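Local coordinates for protein 4-dehydrase (Streptomyces venezuelae, PDB 2PO3) that takes part in desosamine biosynthesis, probably as a pyridoxal-phosphate-dependent aminotransferase acting on a TDP-linked sugar, at residues A65-A70 with V211-D216; V93-M98 with P114-I119. All coordinates share one frame; numbering follows the deposited sequence.

Contact 1 of 2, residues A65-A70 with V211-D216; sequences AGVRHA and VTDDAD
The imidazole of His-69 lies between Ala-215, whose CA stands 3.9 Å from the ring centroid in a CH-pi contact over one face, and its own neighbour Arg-68, whose CB sits above the opposite face, both near the rim. Two carbonyls line the ring edge: Thr-212 O sits 2.9 Å from CD2, and Asp-213 O takes a weak, bent bond from NE2. The guanidinium of Arg-68 is stacked on the Asp-213 carboxylate, their planes 15° apart, with OD1 above one face and 3.6 Å from NE. That salt bridge is therefore electrostatic, with no N-H aimed at the oxygen; NH1 instead reaches Asp-213 O through a weak bond. OD1 has a firmer grip on the backbone, accepting from Arg-68 N at 2.7 Å nearly along its C-O axis. At one border, within this chain, of the central fold-type I aminotransferase sheet, strand 69-73 runs antiparallel to strand 208-212. His-69 and Thr-212 form the hydrogen-bonded pair, Thr-212 N giving the straighter bond (162°) to His-69 O. Ala-70 and Val-211 make the non-hydrogen-bonded pair. Val-211 carries CG1 anti to its carbonyl carbon (chi1 -61°), which brings that methyl to 3.6 Å from Ala-70 CB, while CG2 meets Ala-65 CB and CB meets Val-67 CG2. Thr-212 OG1 closes an ST turn by accepting from Asp-214 N and also bonds Asp-190 O; Asp-214 then occupies the N-cap of helix 215-225.

Contact 2 of 2, residues V93-M98 with P114-I119; sequences VIMPSM and PVFADI
A beta-alpha-beta crossover, strand 92-96 to helix 102-109 to strand 113-117, brings Met-95 and Phe-116 side by side in neighbouring parallel strands. Met-95 CG lies 3.7 Å from Phe-116 CE2, and SD approaches the ring obliquely, 5.1 Å from the centroid, in a Met-aromatic contact. Met-95 CG sits between the backbone N and the carbonyl carbon (chi1 66°), which with an extended chi2 puts SD beside Pro-114 CB; the bend at chi3 turns CE toward the same carbon. Near its plane, the phenyl edge meets two carbonyl oxygens, the closer being Pro-96 O at 3.1 Å from CD2; Ser-97 CB packs at 3.7 Å from that carbon. An alanine in place of Phe-116 would probably open a gap beside Met-95 and Ser-97, leave the thioether freer to turn and deprive Tyr-340 of its edge-to-face partner. At this border of the aminotransferase sheet three backbone bonds pair the strands: Val-115 N to Val-93 O (doubtfully short), Met-95 N to Val-115 O at 2.8 Å, and Ala-117 N to Met-95 O from above the carbonyl plane. On the other face the side chains of Ile-94 and Val-115 cross obliquely, CG1 nearest Val-115 CB; Ile-94 CG2 also approaches Ala-117 CB. At Ser-97 a water bridges the segments, accepting from Ser-97 N at 2.8 Å and donating to Ala-117 O. Farther along, Met-98 CB touches Ile-119 CG2, and helix 349-355 packs on both.

In the fold
Contacts 1 and 2 join the outermost pairs of strands at the two ends of the same seven-stranded mixed sheet, within this chain. Their centres are 25 Å apart and their nearest atoms about 15 Å, without touching. Contact 2 falls within the part of the chain between the two segments of contact 1, as does Lys-200, the predicted proton acceptor. Neither contact touches the external aldimine: the side chain of Pro-96 is about 8 Å from a bound copy of this cofactor-sugar adduct, and that of Val-211 about 13 Å from a bound copy, not necessarily the same one. No other protein chain touches either contact.

Contact 1 of 2, residues A65-A70 with V211-D216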
loop_
_atom_site.group_PDB
_atom_site.type_symbol
_atom_site.label_atom_id
_atom_site.label_comp_id
_atom_site.label_asym_id
_atom_site.label_seq_id
_atom_site.Cartn_x
_atom_site.Cartn_y
_atom_site.Cartn_z
ATOM N N ALA A 65 18.134 -11.127 6.613
ATOM C CA ALA A 65 17.430 -11.342 7.865
ATOM C C ALA A 65 17.883 -12.643 8.534
ATOM O O ALA A 65 17.590 -12.936 9.705
ATOM C CB ALA A 65 15.955 -11.474 7.488
ATOM N N GLY A 66 18.591 -13.453 7.747
ATOM C CA GLY A 66 19.044 -14.747 8.221
ATOM C C GLY A 66 17.839 -15.712 8.380
ATOM O O GLY A 66 17.849 -16.628 9.203
ATOM N N VAL A 67 16.760 -15.508 7.606
ATOM C CA VAL A 67 15.582 -16.375 7.679
ATOM C C VAL A 67 15.312 -16.941 6.297
ATOM O O VAL A 67 15.955 -16.511 5.310
ATOM C CB VAL A 67 14.313 -15.828 8.325
ATOM C CG1 VAL A 67 14.634 -15.323 9.713
ATOM C CG2 VAL A 67 13.651 -14.749 7.480
ATOM N N ARG A 68 14.367 -17.894 6.258
ATOM C CA ARG A 68 14.051 -18.537 4.985
ATOM C C ARG A 68 13.047 -17.825 4.140
ATOM O O ARG A 68 13.116 -17.925 2.914
ATOM C CB ARG A 68 13.521 -19.939 5.171
ATOM C CG ARG A 68 14.534 -20.818 5.872
ATOM C CD ARG A 68 13.958 -22.112 6.448
ATOM N NE ARG A 68 14.748 -22.544 7.598
ATOM C CZ ARG A 68 14.247 -22.766 8.800
ATOM N NH1 ARG A 68 12.946 -22.622 9.039
ATOM N NH2 ARG A 68 15.064 -23.142 9.782
ATOM N N HIS A 69 12.110 -17.127 4.783
ATOM C CA HIS A 69 11.095 -16.467 3.996
ATOM C C HIS A 69 10.915 -14.970 4.177
ATOM O O HIS A 69 11.126 -14.420 5.245
ATOM C CB HIS A 69 9.741 -17.180 4.244
ATOM C CG HIS A 69 9.860 -18.638 4.605
ATOM N ND1 HIS A 69 9.657 -19.645 3.671
ATOM C CD2 HIS A 69 10.153 -19.243 5.804
ATOM C CE1 HIS A 69 9.830 -20.812 4.304
ATOM N NE2 HIS A 69 10.138 -20.607 5.582
ATOM N N ALA A 70 10.461 -14.339 3.082
ATOM C CA ALA A 70 10.146 -12.920 2.985
ATOM C C ALA A 70 9.074 -12.650 1.956
ATOM O O ALA A 70 9.117 -13.167 0.847
ATOM C CB ALA A 70 11.334 -12.082 2.575
ATOM N N VAL A 211 9.448 -10.831 7.274
ATOM C CA VAL A 211 10.357 -11.965 7.233
ATOM C C VAL A 211 10.136 -12.942 8.390
ATOM O O VAL A 211 9.895 -12.559 9.533
ATOM C CB VAL A 211 11.830 -11.575 7.140
ATOM C CG1 VAL A 211 12.115 -10.785 5.872
ATOM C CG2 VAL A 211 12.263 -10.828 8.406
ATOM N N THR A 212 10.240 -14.226 8.071
ATOM C CA THR A 212 10.047 -15.258 9.061
ATOM C C THR A 212 10.606 -16.594 8.626
ATOM O O THR A 212 10.769 -16.863 7.422
ATOM C CB THR A 212 8.539 -15.431 9.338
ATOM O OG1 THR A 212 8.357 -16.316 10.436
ATOM C CG2 THR A 212 7.823 -15.958 8.086
ATOM N N ASP A 213 10.863 -17.455 9.613
ATOM C CA ASP A 213 11.371 -18.778 9.310
ATOM C C ASP A 213 10.198 -19.760 9.171
ATOM O O ASP A 213 10.318 -20.857 8.611
ATOM C CB ASP A 213 12.425 -19.221 10.347
ATOM C CG ASP A 213 13.842 -19.186 9.842
ATOM O OD1 ASP A 213 14.156 -19.157 8.648
ATOM O OD2 ASP A 213 14.701 -19.217 10.830
ATOM N N ASP A 214 9.039 -19.308 9.675
ATOM C CA ASP A 214 7.771 -20.030 9.678
ATOM C C ASP A 214 7.059 -20.018 8.332
ATOM O O ASP A 214 6.374 -19.062 7.977
ATOM C CB ASP A 214 6.856 -19.386 10.718
ATOM C CG ASP A 214 5.653 -20.225 10.964
ATOM O OD1 ASP A 214 5.264 -21.073 10.197
ATOM O OD2 ASP A 214 5.049 -19.912 12.066
ATOM N N ALA A 215 7.214 -21.107 7.586
ATOM C CA ALA A 215 6.632 -21.246 6.256
ATOM C C ALA A 215 5.123 -21.149 6.194
ATOM O O ALA A 215 4.534 -20.642 5.247
ATOM C CB ALA A 215 7.080 -22.558 5.648
ATOM N N ASP A 216 4.475 -21.674 7.208
ATOM C CA ASP A 216 3.065 -21.618 7.151
ATOM C C ASP A 216 2.640 -20.204 7.276
ATOM O O ASP A 216 1.831 -19.750 6.495
ATOM C CB ASP A 216 2.402 -22.537 8.186
ATOM C CG ASP A 216 2.559 -23.986 7.812
ATOM O OD1 ASP A 216 2.709 -24.357 6.664
ATOM O OD2 ASP A 216 2.542 -24.800 8.838
#

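Contact 2 of 2, residues V93-M98 with P114-I119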
loop_
_atom_site.group_PDB
_atom_site.type_symbol
_atom_site.label_atom_id
_atom_site.label_comp_id
_atom_site.label_asym_id
_atom_site.label_seq_id
_atom_site.Cartn_x
_atom_site.Cartn_y
_atom_site.Cartn_z
ATOM N N VAL A 93 -1.879 -5.667 22.266
ATOM C CA VAL A 93 -0.508 -5.891 21.839
ATOM C C VAL A 93 0.449 -4.987 22.603
ATOM O O VAL A 93 0.386 -3.755 22.578
ATOM C CB VAL A 93 -0.284 -5.830 20.337
ATOM C CG1 VAL A 93 1.198 -6.107 20.045
ATOM C CG2 VAL A 93 -1.192 -6.837 19.627
ATOM N N ILE A 94 1.337 -5.631 23.317
ATOM C CA ILE A 94 2.262 -4.880 24.090
ATOM C C ILE A 94 3.433 -4.426 23.245
ATOM O O ILE A 94 4.051 -5.224 22.552
ATOM C CB ILE A 94 2.734 -5.722 25.260
ATOM C CG1 ILE A 94 1.574 -5.912 26.248
ATOM C CG2 ILE A 94 3.952 -5.037 25.917
ATOM C CD1 ILE A 94 1.858 -6.909 27.389
ATOM N N MET A 95 3.732 -3.141 23.356
ATOM C CA MET A 95 4.807 -2.542 22.598
ATOM C C MET A 95 5.373 -1.250 23.224
ATOM O O MET A 95 4.746 -0.567 24.056
ATOM C CB MET A 95 4.238 -2.230 21.181
ATOM C CG MET A 95 3.136 -1.145 21.197
ATOM S SD MET A 95 2.461 -0.640 19.561
ATOM C CE MET A 95 1.706 -2.173 19.016
ATOM N N PRO A 96 6.574 -0.845 22.797
ATOM C CA PRO A 96 7.075 0.395 23.360
ATOM C C PRO A 96 6.267 1.613 22.853
ATOM O O PRO A 96 5.540 1.608 21.848
ATOM C CB PRO A 96 8.548 0.513 22.922
ATOM C CG PRO A 96 8.685 -0.381 21.694
ATOM C CD PRO A 96 7.489 -1.330 21.716
ATOM N N SER A 97 6.371 2.687 23.588
ATOM C CA SER A 97 5.715 3.911 23.216
ATOM C C SER A 97 6.821 4.711 22.526
ATOM O O SER A 97 6.626 5.669 21.790
ATOM C CB SER A 97 5.248 4.592 24.492
ATOM O OG SER A 97 5.136 5.983 24.236
ATOM N N MET A 98 8.059 4.293 22.779
ATOM C CA MET A 98 9.255 4.933 22.168
ATOM C C MET A 98 9.482 4.346 20.772
ATOM O O MET A 98 10.300 3.433 20.580
ATOM C CB MET A 98 10.540 4.780 23.056
ATOM C CG MET A 98 11.856 5.375 22.561
ATOM S SD MET A 98 11.880 7.173 22.226
ATOM C CE MET A 98 11.437 7.868 23.839
ATOM N N PRO A 114 -3.065 -1.296 21.093
ATOM C CA PRO A 114 -1.696 -1.178 21.514
ATOM C C PRO A 114 -1.612 -1.004 23.026
ATOM O O PRO A 114 -2.393 -0.250 23.617
ATOM C CB PRO A 114 -1.196 0.096 20.842
ATOM C CG PRO A 114 -2.122 0.403 19.680
ATOM C CD PRO A 114 -3.401 -0.347 19.985
ATOM N N VAL A 115 -0.671 -1.699 23.644
ATOM C CA VAL A 115 -0.475 -1.554 25.074
ATOM C C VAL A 115 0.984 -1.199 25.335
ATOM O O VAL A 115 1.889 -2.014 25.135
ATOM C CB VAL A 115 -1.021 -2.674 25.963
ATOM C CG1 VAL A 115 -0.598 -2.355 27.392
ATOM C CG2 VAL A 115 -2.557 -2.735 25.921
ATOM N N PHE A 116 1.179 0.044 25.755
ATOM C CA PHE A 116 2.504 0.643 26.025
ATOM C C PHE A 116 3.258 0.294 27.323
ATOM O O PHE A 116 2.762 0.421 28.457
ATOM C CB PHE A 116 2.495 2.174 25.802
ATOM C CG PHE A 116 2.061 2.538 24.409
ATOM C CD1 PHE A 116 0.923 3.321 24.184
ATOM C CD2 PHE A 116 2.815 2.089 23.321
ATOM C CE1 PHE A 116 0.536 3.683 22.887
ATOM C CE2 PHE A 116 2.426 2.426 22.021
ATOM C CZ PHE A 116 1.289 3.215 21.806
ATOM N N ALA A 117 4.507 -0.153 27.143
ATOM C CA ALA A 117 5.405 -0.486 28.255
ATOM C C ALA A 117 6.728 0.296 28.090
ATOM O O ALA A 117 7.161 0.564 26.966
ATOM C CB ALA A 117 5.567 -1.987 28.482
ATOM N N ASP A 118 7.372 0.674 29.199
ATOM C CA ASP A 118 8.617 1.451 29.218
ATOM C C ASP A 118 9.850 0.772 28.617
ATOM O O ASP A 118 9.871 -0.467 28.484
ATOM C CB ASP A 118 8.905 2.079 30.617
ATOM C CG ASP A 118 9.444 3.481 30.515
ATOM O OD1 ASP A 118 9.669 4.037 29.437
ATOM O OD2 ASP A 118 9.657 4.024 31.696
ATOM N N ILE A 119 10.868 1.615 28.279
ATOM C CA ILE A 119 12.138 1.154 27.712
ATOM C C ILE A 119 13.186 0.942 28.791
ATOM O O ILE A 119 13.051 1.397 29.916
ATOM C CB ILE A 119 12.749 2.164 26.743
ATOM C CG1 ILE A 119 12.861 3.548 27.412
ATOM C CG2 ILE A 119 11.955 2.226 25.426
ATOM C CD1 ILE A 119 13.734 4.584 26.664
HETATM O O HOH W 1 8.319 2.825 25.650
#